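Local coordinates for protein 2-oxoglutarate dehydrogenase E3 component (PDB 2YQU) that probably oxidises protein-bound dihydrolipoyl groups with NAD+, working as the FAD-containing E3 subunit of the 2-oxoglutarate dehydrogenase complex, at residues L51-T54 with T55-Y59; A213-R216 with V217-Q221; S277-E280 with R281-P285; V154-S157 with T158-L161. All coordinates share one frame; numbering follows the deposited sequence.

Contact 1. Residues L51-T54 with T55-Y59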
loop_
_atom_site.group_PDB
_atom_site.type_symbol
_atom_site.label_atom_id
_atom_site.label_comp_id
_atom_site.label_asym_id
_atom_site.label_seq_id
_atom_site.Cartn_x
_atom_site.Cartn_y
_atom_site.Cartn_z
ATOM N N LEU A 51 -0.999 -3.618 18.422
ATOM C CA LEU A 51 -1.655 -2.585 19.208
ATOM C C LEU A 51 -2.004 -1.380 18.348
ATOM O O LEU A 51 -3.064 -0.809 18.501
ATOM C CB LEU A 51 -0.781 -2.132 20.381
ATOM C CG LEU A 51 -0.613 -3.147 21.522
ATOM C CD1 LEU A 51 0.286 -2.543 22.577
ATOM C CD2 LEU A 51 -1.932 -3.570 22.145
ATOM N N LEU A 52 -1.111 -1.003 17.441
ATOM C CA LEU A 52 -1.348 0.160 16.593
ATOM C C LEU A 52 -2.502 -0.054 15.608
ATOM O O LEU A 52 -3.339 0.835 15.425
ATOM C CB LEU A 52 -0.080 0.538 15.824
ATOM C CG LEU A 52 0.962 1.281 16.667
ATOM C CD1 LEU A 52 2.343 1.131 16.056
ATOM C CD2 LEU A 52 0.591 2.761 16.822
ATOM N N GLU A 53 -2.539 -1.212 14.959
ATOM C CA GLU A 53 -3.576 -1.482 13.961
ATOM C C GLU A 53 -4.951 -1.520 14.618
ATOM O O GLU A 53 -5.901 -0.948 14.094
ATOM C CB GLU A 53 -3.310 -2.799 13.232
ATOM C CG GLU A 53 -2.127 -2.741 12.277
ATOM C CD GLU A 53 -2.446 -2.030 10.976
ATOM O OE1 GLU A 53 -1.614 -2.070 10.057
ATOM O OE2 GLU A 53 -3.535 -1.440 10.853
ATOM N N THR A 54 -5.044 -2.192 15.761
ATOM C CA THR A 54 -6.316 -2.370 16.456
ATOM C C THR A 54 -6.800 -1.087 17.110
ATOM O O THR A 54 -7.980 -0.772 17.028
ATOM C CB THR A 54 -6.243 -3.506 17.509
ATOM O OG1 THR A 54 -5.072 -3.366 18.327
ATOM C CG2 THR A 54 -6.096 -4.860 16.833
ATOM N N THR A 55 -5.902 -0.344 17.755
ATOM C CA THR A 55 -6.310 0.907 18.399
ATOM C C THR A 55 -6.691 1.930 17.355
ATOM O O THR A 55 -7.545 2.767 17.602
ATOM C CB THR A 55 -5.230 1.499 19.330
ATOM O OG1 THR A 55 -3.978 1.614 18.642
ATOM C CG2 THR A 55 -4.974 0.581 20.516
ATOM N N GLU A 56 -6.067 1.865 16.183
ATOM C CA GLU A 56 -6.397 2.807 15.123
ATOM C C GLU A 56 -7.869 2.665 14.723
ATOM O O GLU A 56 -8.556 3.666 14.558
ATOM C CB GLU A 56 -5.502 2.608 13.900
ATOM C CG GLU A 56 -5.550 3.771 12.923
ATOM C CD GLU A 56 -6.206 3.416 11.611
ATOM O OE1 GLU A 56 -5.565 3.612 10.552
ATOM O OE2 GLU A 56 -7.364 2.944 11.632
ATOM N N ARG A 57 -8.334 1.427 14.570
ATOM C CA ARG A 57 -9.737 1.158 14.218
ATOM C C ARG A 57 -10.666 1.652 15.320
ATOM O O ARG A 57 -11.693 2.271 15.052
ATOM C CB ARG A 57 -9.968 -0.343 14.003
ATOM C CG ARG A 57 -9.863 -0.796 12.571
ATOM C CD ARG A 57 -8.465 -0.826 12.047
ATOM N NE ARG A 57 -8.269 0.019 10.864
ATOM C CZ ARG A 57 -7.074 0.302 10.340
ATOM N NH1 ARG A 57 -6.994 1.079 9.264
ATOM N NH2 ARG A 57 -5.949 -0.167 10.895
ATOM N N ILE A 58 -10.294 1.357 16.558
ATOM C CA ILE A 58 -11.058 1.790 17.727
ATOM C C ILE A 58 -11.162 3.315 17.759
ATOM O O ILE A 58 -12.254 3.863 17.932
ATOM C CB ILE A 58 -10.405 1.233 19.016
ATOM C CG1 ILE A 58 -10.673 -0.262 19.117
ATOM C CG2 ILE A 58 -10.925 1.945 20.276
ATOM C CD1 ILE A 58 -9.746 -0.991 20.048
ATOM N N TYR A 59 -10.035 3.988 17.554
ATOM C CA TYR A 59 -9.964 5.438 17.644
ATOM C C TYR A 59 -10.855 6.081 16.589
ATOM O O TYR A 59 -11.588 7.018 16.897
ATOM C CB TYR A 59 -8.522 5.919 17.470
ATOM C CG TYR A 59 -8.282 7.378 17.817
ATOM C CD1 TYR A 59 -8.641 7.893 19.062
ATOM C CD2 TYR A 59 -7.678 8.237 16.903
ATOM C CE1 TYR A 59 -8.415 9.234 19.386
ATOM C CE2 TYR A 59 -7.441 9.576 17.217
ATOM C CZ TYR A 59 -7.811 10.067 18.460
ATOM O OH TYR A 59 -7.582 11.391 18.780
HETATM O O HOH W 1 -2.845 1.898 11.334
#
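Arg57 folds back along helix 45-63 onto Glu53, one turn earlier. Its CB sits 3.6 Å from Thr54 O. A bend at chi2 (73°) sets CD 3.3 Å from Glu53 O. NE and CZ only pass Glu53 O, both at 4.1 Å. A second bend at chi3 (-122°) turns the guanidinium onto Glu53. At the tip, Arg57 NH2 forms a salt bridge with Glu53 OE2 at 2.7 Å, and that oxygen lies at the guanidinium edge. Arg57 NH2 also donates to Glu53 O at 3.3 Å. The two side chains lie side by side, with the carboxylate and guanidinium planes 25° apart. Glu56 joins from a face. Its OE2 is 3.0 Å from Arg57 NH1 but well out of the guanidinium plane, so charge alone links them. A leucine in place of Arg57 would probably leave Glu53 OE2 and Glu56 OE2 without their shared positive mate. Thr55 grips the helix differently: its OG1 gives a 2.6 Å hydrogen bond to Leu51 O. Thr55 N reaches the same oxygen from the opposite face of the carbonyl plane. Arg188 also bonds to that hydroxyl. Glu53 OE1 forms a salt bridge with Arg375 of the second subunit, and Arg57 lies close to the like-charged Arg57 of that subunit. This is an i to i+4 salt bridge on a helix, widened into a three-residue network at the dimer interface.

Contact 2. Residues A213-R216 with V217-Q221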
loop_
_atom_site.group_PDB
_atom_site.type_symbol
_atom_site.label_atom_id
_atom_site.label_comp_id
_atom_site.label_asym_id
_atom_site.label_seq_id
_atom_site.Cartn_x
_atom_site.Cartn_y
_atom_site.Cartn_z
ATOM N N ALA A 213 5.979 18.113 10.084
ATOM C CA ALA A 213 4.594 17.777 9.780
ATOM C C ALA A 213 4.036 16.795 10.796
ATOM O O ALA A 213 2.887 16.918 11.218
ATOM C CB ALA A 213 4.483 17.214 8.389
ATOM N N ALA A 214 4.858 15.838 11.207
ATOM C CA ALA A 214 4.438 14.827 12.167
ATOM C C ALA A 214 4.069 15.495 13.490
ATOM O O ALA A 214 3.032 15.198 14.062
ATOM C CB ALA A 214 5.535 13.801 12.375
ATOM N N GLU A 215 4.918 16.407 13.956
ATOM C CA GLU A 215 4.654 17.137 15.196
ATOM C C GLU A 215 3.316 17.882 15.150
ATOM O O GLU A 215 2.555 17.844 16.114
ATOM C CB GLU A 215 5.804 18.101 15.524
ATOM C CG GLU A 215 5.577 18.880 16.814
ATOM C CD GLU A 215 6.832 19.529 17.383
ATOM O OE1 GLU A 215 6.723 20.149 18.464
ATOM O OE2 GLU A 215 7.915 19.439 16.764
ATOM N N ARG A 216 3.035 18.549 14.033
ATOM C CA ARG A 216 1.761 19.256 13.850
ATOM C C ARG A 216 0.561 18.310 13.946
ATOM O O ARG A 216 -0.440 18.621 14.589
ATOM C CB ARG A 216 1.716 19.961 12.487
ATOM C CG ARG A 216 2.298 21.354 12.467
ATOM C CD ARG A 216 2.035 22.104 11.157
ATOM N NE ARG A 216 3.206 22.878 10.732
ATOM C CZ ARG A 216 4.132 22.480 9.847
ATOM N NH1 ARG A 216 4.065 21.295 9.240
ATOM N NH2 ARG A 216 5.145 23.288 9.563
ATOM N N VAL A 217 0.665 17.155 13.301
ATOM C CA VAL A 217 -0.426 16.189 13.252
ATOM C C VAL A 217 -0.701 15.614 14.641
ATOM O O VAL A 217 -1.857 15.510 15.060
ATOM C CB VAL A 217 -0.113 15.054 12.244
ATOM C CG1 VAL A 217 -1.121 13.910 12.355
ATOM C CG2 VAL A 217 -0.090 15.600 10.832
ATOM N N PHE A 218 0.354 15.256 15.369
ATOM C CA PHE A 218 0.174 14.637 16.675
ATOM C C PHE A 218 -0.353 15.623 17.701
ATOM O O PHE A 218 -1.113 15.234 18.580
ATOM C CB PHE A 218 1.469 13.978 17.148
ATOM C CG PHE A 218 1.881 12.802 16.308
ATOM C CD1 PHE A 218 3.173 12.714 15.794
ATOM C CD2 PHE A 218 0.977 11.779 16.029
ATOM C CE1 PHE A 218 3.560 11.617 15.018
ATOM C CE2 PHE A 218 1.357 10.686 15.251
ATOM C CZ PHE A 218 2.652 10.610 14.749
ATOM N N LYS A 219 0.022 16.895 17.561
ATOM C CA LYS A 219 -0.542 17.967 18.394
ATOM C C LYS A 219 -2.030 18.135 18.108
ATOM O O LYS A 219 -2.834 18.271 19.034
ATOM C CB LYS A 219 0.187 19.291 18.166
ATOM C CG LYS A 219 1.485 19.413 18.948
ATOM C CD LYS A 219 2.186 20.714 18.626
ATOM C CE LYS A 219 3.568 20.758 19.241
ATOM N NZ LYS A 219 4.294 21.985 18.836
ATOM N N LYS A 220 -2.400 18.121 16.830
ATOM C CA LYS A 220 -3.812 18.221 16.457
ATOM C C LYS A 220 -4.617 17.055 17.021
ATOM O O LYS A 220 -5.754 17.246 17.468
ATOM C CB LYS A 220 -3.987 18.296 14.943
ATOM C CG LYS A 220 -5.362 18.792 14.527
ATOM C CD LYS A 220 -5.634 18.539 13.057
ATOM C CE LYS A 220 -7.054 18.970 12.668
ATOM N NZ LYS A 220 -7.159 20.449 12.462
ATOM N N GLN A 221 -4.022 15.864 17.028
ATOM C CA GLN A 221 -4.684 14.662 17.535
ATOM C C GLN A 221 -4.875 14.702 19.049
ATOM O O GLN A 221 -5.734 14.004 19.589
ATOM C CB GLN A 221 -3.914 13.403 17.114
ATOM C CG GLN A 221 -4.056 13.107 15.622
ATOM C CD GLN A 221 -3.273 11.899 15.125
ATOM O OE1 GLN A 221 -3.213 11.665 13.912
ATOM N NE2 GLN A 221 -2.692 11.130 16.039
#
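Glu215 with Lys219 and Ala214 with Phe218 are i to i+4 contacts along helix 208-221. This helix joins strands 192-196 and 224-226 in a beta-alpha-beta unit. The first pair is a salt bridge: Lys219 NZ donates to Glu215 OE1 at 3.1 Å. The ammonium comes from above the carboxylate plane. Both chains are extended beyond CG and lie alongside each other, so Lys219 CE also rests 3.7 Å from Glu215 CG. Glu215 CG stands anti to the backbone N (chi1 -180°), while Lys219 CG is beside its own N, and this brings the two chains together. The second pair is apolar. Phe218 CE1 lies 4.0 Å from Ala214 CB. The ring also leans on the backbone, with CD1 3.0 Å from Ala214 O. Ala214 O also accepts Phe218 N at 3.0 Å. Val217 CG2 makes a similar approach to Ala213 O, at 3.3 Å. The charged pair packs against Ile225 of strand 224-226. On the buried side, Phe218 meets Leu180 and Val184 of helix 177-188, and Ala214 and Phe218 both touch Ile346 of strand 345-350.

Contact 3. Residues S277-E280 with R281-P285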
loop_
_atom_site.group_PDB
_atom_site.type_symbol
_atom_site.label_atom_id
_atom_site.label_comp_id
_atom_site.label_asym_id
_atom_site.label_seq_id
_atom_site.Cartn_x
_atom_site.Cartn_y
_atom_site.Cartn_z
ATOM N N SER A 277 36.433 -6.055 20.136
ATOM C CA SER A 277 35.997 -5.027 21.075
ATOM C C SER A 277 34.905 -4.154 20.469
ATOM O O SER A 277 34.679 -4.158 19.257
ATOM C CB SER A 277 37.179 -4.164 21.516
ATOM O OG SER A 277 37.827 -3.574 20.412
ATOM N N THR A 278 34.223 -3.416 21.336
ATOM C CA THR A 278 33.210 -2.462 20.910
ATOM C C THR A 278 33.789 -1.062 20.812
ATOM O O THR A 278 34.773 -0.734 21.482
ATOM C CB THR A 278 32.027 -2.463 21.894
ATOM O OG1 THR A 278 32.500 -2.273 23.236
ATOM C CG2 THR A 278 31.353 -3.827 21.925
ATOM N N ASP A 279 33.160 -0.232 19.983
ATOM C CA ASP A 279 33.523 1.171 19.881
ATOM C C ASP A 279 32.820 1.982 20.976
ATOM O O ASP A 279 32.264 1.421 21.915
ATOM C CB ASP A 279 33.248 1.715 18.469
ATOM C CG ASP A 279 31.764 1.762 18.108
ATOM O OD1 ASP A 279 30.885 1.668 18.997
ATOM O OD2 ASP A 279 31.391 1.900 16.926
ATOM N N GLU A 280 32.830 3.300 20.833
ATOM C CA GLU A 280 32.429 4.199 21.908
ATOM C C GLU A 280 30.933 4.079 22.205
ATOM O O GLU A 280 30.498 4.297 23.335
ATOM C CB GLU A 280 32.787 5.646 21.544
ATOM C CG GLU A 280 34.288 5.908 21.429
ATOM C CD GLU A 280 34.827 5.732 20.015
ATOM O OE1 GLU A 280 35.784 6.441 19.649
ATOM O OE2 GLU A 280 34.308 4.881 19.265
ATOM N N ARG A 281 30.160 3.734 21.178
ATOM C CA ARG A 281 28.714 3.591 21.287
ATOM C C ARG A 281 28.264 2.160 21.590
ATOM O O ARG A 281 27.068 1.893 21.684
ATOM C CB ARG A 281 28.060 4.105 20.003
ATOM C CG ARG A 281 28.197 5.610 19.816
ATOM C CD ARG A 281 27.779 6.125 18.447
ATOM N NE ARG A 281 26.448 5.655 18.050
ATOM C CZ ARG A 281 25.827 6.015 16.921
ATOM N NH1 ARG A 281 26.404 6.856 16.065
ATOM N NH2 ARG A 281 24.621 5.523 16.642
ATOM N N GLY A 282 29.216 1.243 21.759
ATOM C CA GLY A 282 28.910 -0.135 22.085
ATOM C C GLY A 282 28.756 -1.029 20.867
ATOM O O GLY A 282 28.473 -2.215 21.005
ATOM N N ARG A 283 28.956 -0.475 19.678
ATOM C CA ARG A 283 28.825 -1.248 18.443
ATOM C C ARG A 283 30.056 -2.106 18.208
ATOM O O ARG A 283 31.144 -1.763 18.667
ATOM C CB ARG A 283 28.654 -0.324 17.244
ATOM C CG ARG A 283 27.438 0.562 17.284
ATOM C CD ARG A 283 27.473 1.658 16.223
ATOM N NE ARG A 283 28.580 2.591 16.440
ATOM C CZ ARG A 283 28.784 3.703 15.732
ATOM N NH1 ARG A 283 27.961 4.042 14.752
ATOM N NH2 ARG A 283 29.824 4.487 16.007
ATOM N N ILE A 284 29.875 -3.218 17.497
ATOM C CA ILE A 284 30.990 -4.017 16.993
ATOM C C ILE A 284 31.321 -3.487 15.610
ATOM O O ILE A 284 30.470 -3.535 14.707
ATOM C CB ILE A 284 30.611 -5.512 16.912
ATOM C CG1 ILE A 284 30.240 -6.049 18.293
ATOM C CG2 ILE A 284 31.764 -6.325 16.297
ATOM C CD1 ILE A 284 29.558 -7.393 18.278
ATOM N N PRO A 285 32.525 -2.945 15.428
ATOM C CA PRO A 285 32.932 -2.463 14.109
ATOM C C PRO A 285 32.945 -3.584 13.066
ATOM O O PRO A 285 33.413 -4.674 13.345
ATOM C CB PRO A 285 34.346 -1.924 14.349
ATOM C CG PRO A 285 34.413 -1.662 15.808
ATOM C CD PRO A 285 33.581 -2.719 16.433
HETATM O O HOH W 2 32.062 5.408 17.835
#
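Asp279 and Arg283 hold the tight half of this loop. Asp279 N donates to Arg283 O at 2.9 Å, and Gly282 N donates to Asp279 O at 3.1 Å. The carboxylate adds bonds to the same turn. Asp279 OD1 accepts Arg283 N at 3.0 Å, a donor that comes from above the carboxylate plane. A weak bond from Arg281 N reaches the same oxygen. Asp279 OD2 forms a salt bridge with Arg283 NE at 2.9 Å; the hydrogen bonds from NE and NH2 to it are both weak. The carboxylate and guanidinium planes are 54° apart, which is consistent with these poor bond angles. Asp279 CG lies between the backbone N and the carbonyl carbon (chi1 66°), and this swings the carboxylate in over the turn. Residues 279-282 form a type I beta turn, and Gly282 has a positive phi of 91°. With the two backbone bonds this fits a type I turn with a G1 bulge. That phi calls for glycine, since a CB would crowd the carbonyl O before it. Thr278 packs beside the turn, with CG2 3.4 Å from Gly282 O. Its CA makes a CH...O contact with Arg283 O. Ile284 is buried, and its backbone bonds to Val303. The outer side is looser. Glu280 and Arg281 are exposed at the turn's corners. Glu280 does not meet Arg283 directly: a water bridges them, giving a 2.7 Å bond to Glu280 OE2 and accepting weakly from Arg283 NH2. Arg281 CD lies over one face of the Arg283 guanidinium, offset toward its rim.

Contact 4. Residues V154-S157 with T158-L161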
loop_
_atom_site.group_PDB
_atom_site.type_symbol
_atom_site.label_atom_id
_atom_site.label_comp_id
_atom_site.label_asym_id
_atom_site.label_seq_id
_atom_site.Cartn_x
_atom_site.Cartn_y
_atom_site.Cartn_z
ATOM N N VAL A 154 7.888 3.570 36.254
ATOM C CA VAL A 154 8.829 4.050 35.254
ATOM C C VAL A 154 9.296 2.836 34.461
ATOM O O VAL A 154 9.881 1.914 35.025
ATOM C CB VAL A 154 10.040 4.749 35.903
ATOM C CG1 VAL A 154 10.973 5.310 34.841
ATOM C CG2 VAL A 154 9.568 5.853 36.840
ATOM N N VAL A 155 9.048 2.845 33.152
ATOM C CA VAL A 155 9.122 1.639 32.337
ATOM C C VAL A 155 9.870 1.824 31.020
ATOM O O VAL A 155 10.122 2.944 30.589
ATOM C CB VAL A 155 7.702 1.126 31.981
ATOM C CG1 VAL A 155 6.860 0.892 33.242
ATOM C CG2 VAL A 155 6.982 2.084 31.020
ATOM N N THR A 156 10.199 0.695 30.397
ATOM C CA THR A 156 10.693 0.649 29.025
ATOM C C THR A 156 9.565 0.244 28.087
ATOM O O THR A 156 8.435 0.004 28.515
ATOM C CB THR A 156 11.859 -0.359 28.879
ATOM O OG1 THR A 156 11.391 -1.700 29.112
ATOM C CG2 THR A 156 12.925 -0.116 29.926
ATOM N N SER A 157 9.890 0.125 26.801
ATOM C CA SER A 157 8.889 -0.184 25.793
ATOM C C SER A 157 8.186 -1.507 26.080
ATOM O O SER A 157 7.016 -1.656 25.782
ATOM C CB SER A 157 9.509 -0.209 24.391
ATOM O OG SER A 157 10.689 -0.982 24.359
ATOM N N THR A 158 8.894 -2.460 26.676
ATOM C CA THR A 158 8.315 -3.776 26.929
ATOM C C THR A 158 7.073 -3.712 27.821
ATOM O O THR A 158 6.058 -4.348 27.529
ATOM C CB THR A 158 9.370 -4.696 27.563
ATOM O OG1 THR A 158 10.418 -4.941 26.613
ATOM C CG2 THR A 158 8.797 -6.063 27.839
ATOM N N GLU A 159 7.171 -2.946 28.901
ATOM C CA GLU A 159 6.090 -2.838 29.871
ATOM C C GLU A 159 4.983 -1.947 29.328
ATOM O O GLU A 159 3.814 -2.120 29.666
ATOM C CB GLU A 159 6.616 -2.280 31.191
ATOM C CG GLU A 159 7.562 -3.214 31.918
ATOM C CD GLU A 159 8.975 -3.262 31.344
ATOM O OE1 GLU A 159 9.582 -4.359 31.323
ATOM O OE2 GLU A 159 9.508 -2.217 30.940
ATOM N N ALA A 160 5.359 -1.013 28.462
ATOM C CA ALA A 160 4.389 -0.125 27.829
ATOM C C ALA A 160 3.499 -0.845 26.815
ATOM O O ALA A 160 2.469 -0.316 26.418
ATOM C CB ALA A 160 5.085 1.046 27.178
ATOM N N LEU A 161 3.893 -2.038 26.390
ATOM C CA LEU A 161 3.048 -2.881 25.542
ATOM C C LEU A 161 1.951 -3.610 26.323
ATOM O O LEU A 161 1.059 -4.214 25.714
ATOM C CB LEU A 161 3.900 -3.923 24.823
ATOM C CG LEU A 161 4.919 -3.386 23.820
ATOM C CD1 LEU A 161 5.987 -4.440 23.551
ATOM C CD2 LEU A 161 4.214 -2.974 22.541
HETATM O O HOH W 3 10.517 -3.677 24.110
#
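Thr156 and Glu159 meet where edge strand 154-155 turns into the short helix 157-160. The strand belongs to a parallel sheet whose Rossmann-type GxGxxG turn fits the NAD domain of this family. Thr158 comes first: its OG1 and Ser157 OG both bind one water, at 2.8 and 2.7 Å. Ser157 also touches the bound FAD. Glu159 follows. Its CB packs 3.7 Å from Val155 CB, and the chain then bends at chi2 (77°) and returns across Thr156. OE2 accepts two bonds there. Thr156 OG1 donates to Glu159 OE2 at 2.7 Å, on the syn side, 20° out of the carboxylate plane. Thr156 N donates to Glu159 OE2 at 3.0 Å, nearly along its C-O axis. Replacing Glu159 with an alanine would probably leave both Thr156 donors without their common acceptor and the hydroxyl freer to turn. Tyr151 touches both residues. Ala160 sends its N to Thr156 O at 3.2 Å, and its methyl faces Val155 CG2. Helix 177-188 packs on this side through Leu182. Leu161 closes the turn. Its N gives a weak bond to Ser157 O, and its CG lies 3.4 Å from that same oxygen.

How the contacts relate
Contacts 1 and 4 are buried; contacts 2 and 3 are only partly so. Contacts 1 and 2 each lie within a single helix, contact 3 within a loop, and contact 4 spans a strand and a helix. Contact 1 touches both contact 4, through Leu51 and Leu161, and contact 2, through Tyr59 and Gln221. Contact 3 touches none of the others; its nearest atoms lie about 16 Å from contact 4 and about 23 Å from contact 1. Salt bridges mark contacts 1 to 3, but only contact 1 faces the second subunit. In contact 4 the carboxylate serves neutral donors, beside a residue that touches FAD.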